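Local coordinates for protein putative c-1-tetrahydrofolate synthase, cytoplasmic (Leishmania major, PDB 4A26) that probably acts as a bifunctional folate enzyme, oxidising methylenetetrahydrofolate with NAD(P)+ and hydrolysing the resulting methenyl compound to formyltetrahydrofolate, at residues K150-L155 against V236-T241; A183-E188 against I213-M218; G256-E261 against A268-V273. One frame throughout, in Å; residues are numbered along the deposited sequence.

Contact 1. Residues K150-L155 against V236-T241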
# COMPACT_ATOMS: atom_id res chain seq x y z
N LYS A 150 -6.72 8.04 -8.90
CA LYS A 150 -7.93 8.63 -8.32
C LYS A 150 -8.98 8.92 -9.40
O LYS A 150 -10.17 8.71 -9.18
CB LYS A 150 -7.58 9.91 -7.55
CG LYS A 150 -8.71 10.42 -6.65
CD LYS A 150 -8.56 11.91 -6.34
CE LYS A 150 -9.43 12.34 -5.16
NZ LYS A 150 -9.15 13.76 -4.78
N GLY A 151 -8.53 9.41 -10.55
CA GLY A 151 -9.41 9.74 -11.67
C GLY A 151 -10.08 8.53 -12.31
O GLY A 151 -11.12 8.67 -12.96
N VAL A 152 -9.49 7.35 -12.14
CA VAL A 152 -10.14 6.12 -12.57
C VAL A 152 -11.34 5.80 -11.67
O VAL A 152 -12.40 5.44 -12.16
CB VAL A 152 -9.16 4.93 -12.57
CG1 VAL A 152 -9.91 3.61 -12.74
CG2 VAL A 152 -8.10 5.11 -13.66
N ILE A 153 -11.15 5.93 -10.36
CA ILE A 153 -12.24 5.70 -9.41
C ILE A 153 -13.37 6.72 -9.60
O ILE A 153 -14.55 6.36 -9.54
CB ILE A 153 -11.74 5.70 -7.94
CG1 ILE A 153 -11.18 4.32 -7.56
CG2 ILE A 153 -12.86 5.99 -6.98
CD1 ILE A 153 -10.04 3.86 -8.39
N VAL A 154 -13.01 7.98 -9.84
CA VAL A 154 -14.00 9.04 -10.05
C VAL A 154 -14.80 8.83 -11.34
O VAL A 154 -16.00 9.09 -11.39
CB VAL A 154 -13.34 10.45 -10.04
CG1 VAL A 154 -14.34 11.51 -10.48
CG2 VAL A 154 -12.80 10.77 -8.65
N LEU A 155 -14.13 8.36 -12.39
CA LEU A 155 -14.81 7.89 -13.60
C LEU A 155 -15.96 6.94 -13.28
O LEU A 155 -17.05 7.07 -13.83
CB LEU A 155 -13.82 7.20 -14.55
CG LEU A 155 -13.33 7.97 -15.77
CD1 LEU A 155 -13.27 9.47 -15.53
CD2 LEU A 155 -11.96 7.45 -16.19
N VAL A 236 -12.24 0.13 -17.76
CA VAL A 236 -11.47 1.37 -17.88
C VAL A 236 -10.10 1.10 -18.49
O VAL A 236 -9.26 0.43 -17.89
CB VAL A 236 -11.30 2.10 -16.53
CG1 VAL A 236 -10.70 3.47 -16.76
CG2 VAL A 236 -12.64 2.22 -15.82
N ASP A 237 -9.88 1.64 -19.69
CA ASP A 237 -8.64 1.45 -20.42
C ASP A 237 -7.68 2.59 -20.10
O ASP A 237 -7.85 3.70 -20.58
CB ASP A 237 -8.94 1.40 -21.93
CG ASP A 237 -7.80 0.83 -22.75
OD1 ASP A 237 -6.63 0.84 -22.29
OD2 ASP A 237 -8.07 0.36 -23.87
N VAL A 238 -6.67 2.29 -19.29
CA VAL A 238 -5.67 3.29 -18.90
C VAL A 238 -4.38 3.17 -19.73
O VAL A 238 -3.57 4.10 -19.77
CB VAL A 238 -5.33 3.18 -17.39
CG1 VAL A 238 -4.64 4.45 -16.91
CG2 VAL A 238 -6.59 2.95 -16.57
N GLY A 239 -4.20 2.03 -20.39
CA GLY A 239 -3.05 1.85 -21.27
C GLY A 239 -3.09 2.76 -22.48
O GLY A 239 -4.16 3.05 -23.01
N THR A 240 -1.92 3.21 -22.91
CA THR A 240 -1.78 4.10 -24.06
C THR A 240 -0.46 3.82 -24.77
O THR A 240 0.60 3.94 -24.16
CB THR A 240 -1.79 5.58 -23.64
OG1 THR A 240 -0.97 5.75 -22.47
CG2 THR A 240 -3.21 6.03 -23.33
N THR A 241 -0.53 3.46 -26.05
CA THR A 241 0.65 3.14 -26.84
C THR A 241 0.45 3.56 -28.30
O THR A 241 -0.57 3.21 -28.91
CB THR A 241 0.93 1.62 -26.82
OG1 THR A 241 0.96 1.15 -25.47
CG2 THR A 241 2.25 1.31 -27.50

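Contact 2. Residues A183-E188 against I213-M218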
# COMPACT_ATOMS: atom_id res chain seq x y z
N ALA A 183 -5.71 -0.58 -4.65
CA ALA A 183 -6.01 -0.31 -3.24
C ALA A 183 -7.20 0.63 -3.09
O ALA A 183 -7.94 0.53 -2.12
CB ALA A 183 -4.80 0.28 -2.55
N LEU A 184 -7.38 1.55 -4.04
CA LEU A 184 -8.51 2.46 -4.00
C LEU A 184 -9.82 1.70 -4.20
O LEU A 184 -10.81 1.97 -3.53
CB LEU A 184 -8.37 3.57 -5.06
CG LEU A 184 -7.21 4.56 -4.85
CD1 LEU A 184 -6.98 5.41 -6.10
CD2 LEU A 184 -7.46 5.46 -3.64
N LEU A 185 -9.81 0.72 -5.10
CA LEU A 185 -10.96 -0.15 -5.31
C LEU A 185 -11.28 -1.04 -4.10
O LEU A 185 -12.45 -1.26 -3.79
CB LEU A 185 -10.76 -1.03 -6.55
CG LEU A 185 -10.83 -0.34 -7.92
CD1 LEU A 185 -10.59 -1.34 -9.03
CD2 LEU A 185 -12.17 0.37 -8.11
N MET A 186 -10.25 -1.54 -3.42
CA MET A 186 -10.45 -2.32 -2.19
C MET A 186 -10.97 -1.43 -1.08
O MET A 186 -11.81 -1.84 -0.29
CB MET A 186 -9.15 -3.00 -1.74
CG MET A 186 -9.28 -3.71 -0.38
SD MET A 186 -7.96 -4.89 -0.04
CE MET A 186 -6.53 -3.82 -0.05
N LYS A 187 -10.44 -0.21 -1.02
CA LYS A 187 -10.91 0.80 -0.08
C LYS A 187 -12.39 1.12 -0.34
O LYS A 187 -13.13 1.46 0.59
CB LYS A 187 -10.05 2.06 -0.23
CG LYS A 187 -10.38 3.21 0.69
CD LYS A 187 -9.63 4.47 0.25
CE LYS A 187 -9.62 5.52 1.33
NZ LYS A 187 -10.99 5.80 1.87
N GLU A 188 -12.81 0.98 -1.59
CA GLU A 188 -14.21 1.15 -1.97
C GLU A 188 -15.01 -0.16 -1.82
O GLU A 188 -16.18 -0.24 -2.20
CB GLU A 188 -14.30 1.69 -3.41
CG GLU A 188 -15.12 2.97 -3.52
CD GLU A 188 -14.40 4.20 -2.97
OE1 GLU A 188 -13.16 4.24 -2.98
OE2 GLU A 188 -15.09 5.13 -2.52
N ILE A 213 -15.66 -5.22 -12.70
CA ILE A 213 -14.87 -4.06 -13.07
C ILE A 213 -13.53 -4.55 -13.62
O ILE A 213 -13.02 -5.59 -13.19
CB ILE A 213 -14.67 -3.12 -11.85
CG1 ILE A 213 -16.05 -2.61 -11.37
CG2 ILE A 213 -13.74 -1.97 -12.18
CD1 ILE A 213 -16.01 -1.68 -10.18
N VAL A 214 -12.98 -3.84 -14.60
CA VAL A 214 -11.68 -4.19 -15.18
C VAL A 214 -10.89 -2.93 -15.47
O VAL A 214 -11.39 -2.01 -16.14
CB VAL A 214 -11.82 -4.97 -16.49
CG1 VAL A 214 -10.45 -5.31 -17.05
CG2 VAL A 214 -12.65 -6.24 -16.29
N ILE A 215 -9.66 -2.89 -14.97
CA ILE A 215 -8.77 -1.76 -15.18
C ILE A 215 -7.60 -2.26 -16.01
O ILE A 215 -6.79 -3.07 -15.53
CB ILE A 215 -8.28 -1.17 -13.84
CG1 ILE A 215 -9.43 -1.03 -12.84
CG2 ILE A 215 -7.65 0.19 -14.05
CD1 ILE A 215 -10.57 -0.17 -13.34
N ALA A 216 -7.53 -1.82 -17.26
CA ALA A 216 -6.47 -2.23 -18.18
C ALA A 216 -5.30 -1.25 -18.10
O ALA A 216 -5.36 -0.15 -18.68
CB ALA A 216 -7.01 -2.31 -19.59
N ALA A 217 -4.25 -1.64 -17.39
CA ALA A 217 -3.11 -0.77 -17.12
C ALA A 217 -1.77 -1.42 -17.42
O ALA A 217 -0.74 -0.98 -16.91
CB ALA A 217 -3.15 -0.31 -15.67
N MET A 218 -1.75 -2.47 -18.25
CA MET A 218 -0.50 -3.18 -18.54
C MET A 218 0.40 -2.38 -19.47
O MET A 218 1.61 -2.42 -19.33
CB MET A 218 -0.78 -4.57 -19.12
CG MET A 218 -1.27 -5.59 -18.10
SD MET A 218 -0.01 -6.71 -17.48
CE MET A 218 1.33 -5.59 -17.03

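Contact 3. Residues G256-E261 against A268-V273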
# COMPACT_ATOMS: atom_id res chain seq x y z
N GLY A 256 -5.32 1.79 -26.94
CA GLY A 256 -5.41 1.26 -25.58
C GLY A 256 -5.17 -0.24 -25.49
O GLY A 256 -5.02 -0.92 -26.50
N ASP A 257 -5.12 -0.73 -24.25
CA ASP A 257 -4.96 -2.16 -23.97
C ASP A 257 -6.15 -2.99 -24.44
O ASP A 257 -6.00 -4.16 -24.80
CB ASP A 257 -4.78 -2.40 -22.47
CG ASP A 257 -3.36 -2.12 -21.99
OD1 ASP A 257 -2.64 -1.33 -22.63
OD2 ASP A 257 -2.98 -2.68 -20.94
N VAL A 258 -7.33 -2.39 -24.42
CA VAL A 258 -8.57 -3.09 -24.71
C VAL A 258 -8.91 -2.98 -26.19
O VAL A 258 -8.71 -1.93 -26.79
CB VAL A 258 -9.73 -2.51 -23.89
CG1 VAL A 258 -11.02 -3.28 -24.17
CG2 VAL A 258 -9.39 -2.52 -22.40
N CYS A 259 -9.40 -4.07 -26.76
CA CYS A 259 -10.00 -4.04 -28.09
C CYS A 259 -11.40 -3.47 -27.94
O CYS A 259 -12.33 -4.19 -27.58
CB CYS A 259 -10.04 -5.43 -28.72
SG CYS A 259 -8.42 -6.12 -29.02
N PHE A 260 -11.54 -2.18 -28.22
CA PHE A 260 -12.75 -1.46 -27.90
C PHE A 260 -14.01 -2.05 -28.53
O PHE A 260 -14.98 -2.37 -27.84
CB PHE A 260 -12.62 0.01 -28.32
CG PHE A 260 -13.87 0.79 -28.09
CD1 PHE A 260 -14.20 1.24 -26.82
CD2 PHE A 260 -14.73 1.06 -29.15
CE1 PHE A 260 -15.36 1.95 -26.60
CE2 PHE A 260 -15.90 1.78 -28.94
CZ PHE A 260 -16.21 2.22 -27.66
N GLU A 261 -14.00 -2.19 -29.85
CA GLU A 261 -15.19 -2.63 -30.59
C GLU A 261 -15.65 -4.03 -30.20
O GLU A 261 -16.83 -4.35 -30.30
CB GLU A 261 -15.00 -2.53 -32.11
CG GLU A 261 -13.68 -3.09 -32.63
CD GLU A 261 -12.55 -2.07 -32.55
OE1 GLU A 261 -12.54 -1.13 -33.38
OE2 GLU A 261 -11.70 -2.21 -31.64
N ALA A 268 -21.05 -3.13 -20.27
CA ALA A 268 -22.10 -2.14 -20.06
C ALA A 268 -21.51 -0.73 -20.11
O ALA A 268 -22.13 0.20 -20.62
CB ALA A 268 -22.80 -2.37 -18.73
N TRP A 269 -20.30 -0.58 -19.56
CA TRP A 269 -19.57 0.68 -19.60
C TRP A 269 -18.13 0.45 -20.02
O TRP A 269 -17.52 -0.55 -19.66
CB TRP A 269 -19.60 1.35 -18.22
CG TRP A 269 -20.94 1.87 -17.83
CD1 TRP A 269 -21.92 1.18 -17.17
CD2 TRP A 269 -21.45 3.19 -18.05
NE1 TRP A 269 -23.01 2.00 -16.97
CE2 TRP A 269 -22.75 3.24 -17.50
CE3 TRP A 269 -20.93 4.34 -18.67
CZ2 TRP A 269 -23.54 4.38 -17.55
CZ3 TRP A 269 -21.73 5.48 -18.72
CH2 TRP A 269 -23.02 5.49 -18.16
N ILE A 270 -17.59 1.40 -20.78
CA ILE A 270 -16.19 1.34 -21.22
C ILE A 270 -15.66 2.75 -21.46
O ILE A 270 -16.41 3.66 -21.80
CB ILE A 270 -16.05 0.46 -22.48
CG1 ILE A 270 -14.59 0.22 -22.83
CG2 ILE A 270 -16.77 1.09 -23.66
CD1 ILE A 270 -14.38 -1.04 -23.64
N SER A 271 -14.36 2.95 -21.25
CA SER A 271 -13.70 4.22 -21.56
C SER A 271 -12.67 3.99 -22.66
O SER A 271 -11.71 3.24 -22.46
CB SER A 271 -13.01 4.79 -20.32
OG SER A 271 -11.90 3.98 -19.96
N PRO A 272 -12.84 4.65 -23.81
CA PRO A 272 -11.96 4.40 -24.94
C PRO A 272 -10.63 5.14 -24.82
O PRO A 272 -10.52 6.09 -24.05
CB PRO A 272 -12.76 4.96 -26.11
CG PRO A 272 -13.47 6.13 -25.51
CD PRO A 272 -13.77 5.76 -24.08
N VAL A 273 -9.63 4.70 -25.58
CA VAL A 273 -8.40 5.46 -25.77
C VAL A 273 -8.35 5.94 -27.22
O VAL A 273 -8.39 5.12 -28.13
CB VAL A 273 -7.15 4.62 -25.45
CG1 VAL A 273 -5.90 5.28 -26.03
CG2 VAL A 273 -7.01 4.41 -23.95

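Contact 1. Residues K150-L155 against V236-T241
V236, on strand 234-237, turns its side chain to helix 147-159 and meets two residues one helical turn apart. Its CG1 lies 4.1 Å from CG1 of V152 and 4.2 Å from CD2 of L155, so a single methyl serves both helix partners. The CA atoms of V152 and V236 are 7.2 Å apart, the nearest of the two segments. D237, next along, uses its carboxylate to accept the backbone N-H groups of D257 and V258. V238, just past the strand, turns back to the helix and sets its CG2 3.9 Å from CG2 of V152. The fork of V152 is thus shared out, CG1 going to V236 and CG2 to V238, because chi1 of 168° places CG1 trans to the backbone N and CG2 on the N side. The valine pairs meet at a slant. I215 of the adjacent strand 213-216 touches all three valines, and V181 of helix 178-187 also lies against V152. This is a helix laid on the parallel sheet of a Rossmann-type NAD(P)-binding domain. With no hydrogen bond between the segments, the join is purely apolar and rests on branched side chains, most of them buried.

Contact 2. Residues A183-E188 against I213-M218
L185 and I213 bring their CA atoms to 9.5 Å, the closest CA pair between A183-E188 and I213-M218, so side chains must span the interval. L185 does so from the helix. Its CG stands trans to the carbonyl carbon (chi1 -72°), and a chi2 of 179° carries CD1 out from the helix toward the strand. CD1 ends 4.0 Å from CG1 of I215, the two side chains reaching for each other tip to tip. In I215 a chi2 of -58° bends the terminal CD1 off an extended course, and the CG1 methylene is the nearer atom. The same L185 CD1 is 4.5 Å from CG2 of I213, a looser touch made by the short branch of that isoleucine. I213 and I215, two apart on the strand, therefore both present side chains to this helix, while V214 between them points away. The arrangement belongs to the Rossmann fold: helix 178-187 connects parallel strands 167-171 and 191-195 as the helix of a beta-alpha-beta unit, and L185 reaches past that unit to strand 213-216, next to 167-171 in the sheet. A168 of strand 167-171 touches both L185 and I213, and L156 of helix 147-159 packs on L185 as well. The three touching residues are buried, and no hydrogen bond crosses between the segments. Polar ties gather instead at the end of the helix, where K187 forms a salt bridge with E141 and E188, the first residue to leave helical geometry, forms one with K157. Inside the segment, E188 N still donates to L184 O at 3.0 Å. M186, on the same helix, packs on I194 of the second subunit.

Contact 3. Residues G256-E261 against A268-V273
F260 and V258 close over I270 in the connection that leads from strand 234-237 to its parallel neighbour 269-271 in the Rossmann sheet. The short helix 260-263 belongs to this crossover, with C259 at its N-cap position. Apolar side-chain packing is centred on I270, whose longer arm meets both partners while its CG2 meets F260 alone of the two. The CD1 end of that arm touches CG1 of V258 at 4.1 Å and CD1 of F260 at 3.9 Å, and CG2 lies against CE1 of the phenylalanine. A chi1 of -172° sends CG1 of I270 trans to the backbone N and leaves CG2 between N and the carbonyl carbon, so that both branches can meet the ring. V258 and I270 run antiparallel alongside one another, whereas F260 and I270 meet at an angle. Ring contacts also include P272: its CB is 4.0 Å from CE1 of F260, and the proline and phenylalanine side chains are aligned next to each other. Both I270 CG2 and P272 CB approach the ring obliquely. I8 of the edge strand 7-8 touches F260 and P272, and V235 of strand 234-237 packs on V258 and I270, so the group joins the helix to the sheet. Polar interactions are directed elsewhere, since no hydrogen bond crosses between the segments. D257 OD2 accepts from the backbone N of G219, and S271 OG pairs with the backbone N of D237. The remaining kind is side chain against backbone. V273 packs on G256, where the CA atoms are only 5.2 Å apart. Its CG1 sits 3.7 Å from G256 N. The other methyl of V273, CG2, lies 3.9 Å from G256 CA.

From the N terminus, helix 147-159 opens contact 1 and helix 178-187 opens contact 2. Strand 213-216 closes contact 2, and strand 234-237 then closes contact 1, so the second loop is nested in the first. Contact 3 follows in series, opening at G256 and closing on strand 269-271 after a short connection. None of the loops cross. Contacts 1 and 2, with centres 9 Å apart, are tied by backbone hydrogen bonds between their adjacent strands and by packing of I153 on L184. Contact 3 joins them through strand 234-237 and through A216, which touches D257 and V258. Together they bind two helices, a crossover and three strands adjacent in one parallel sheet.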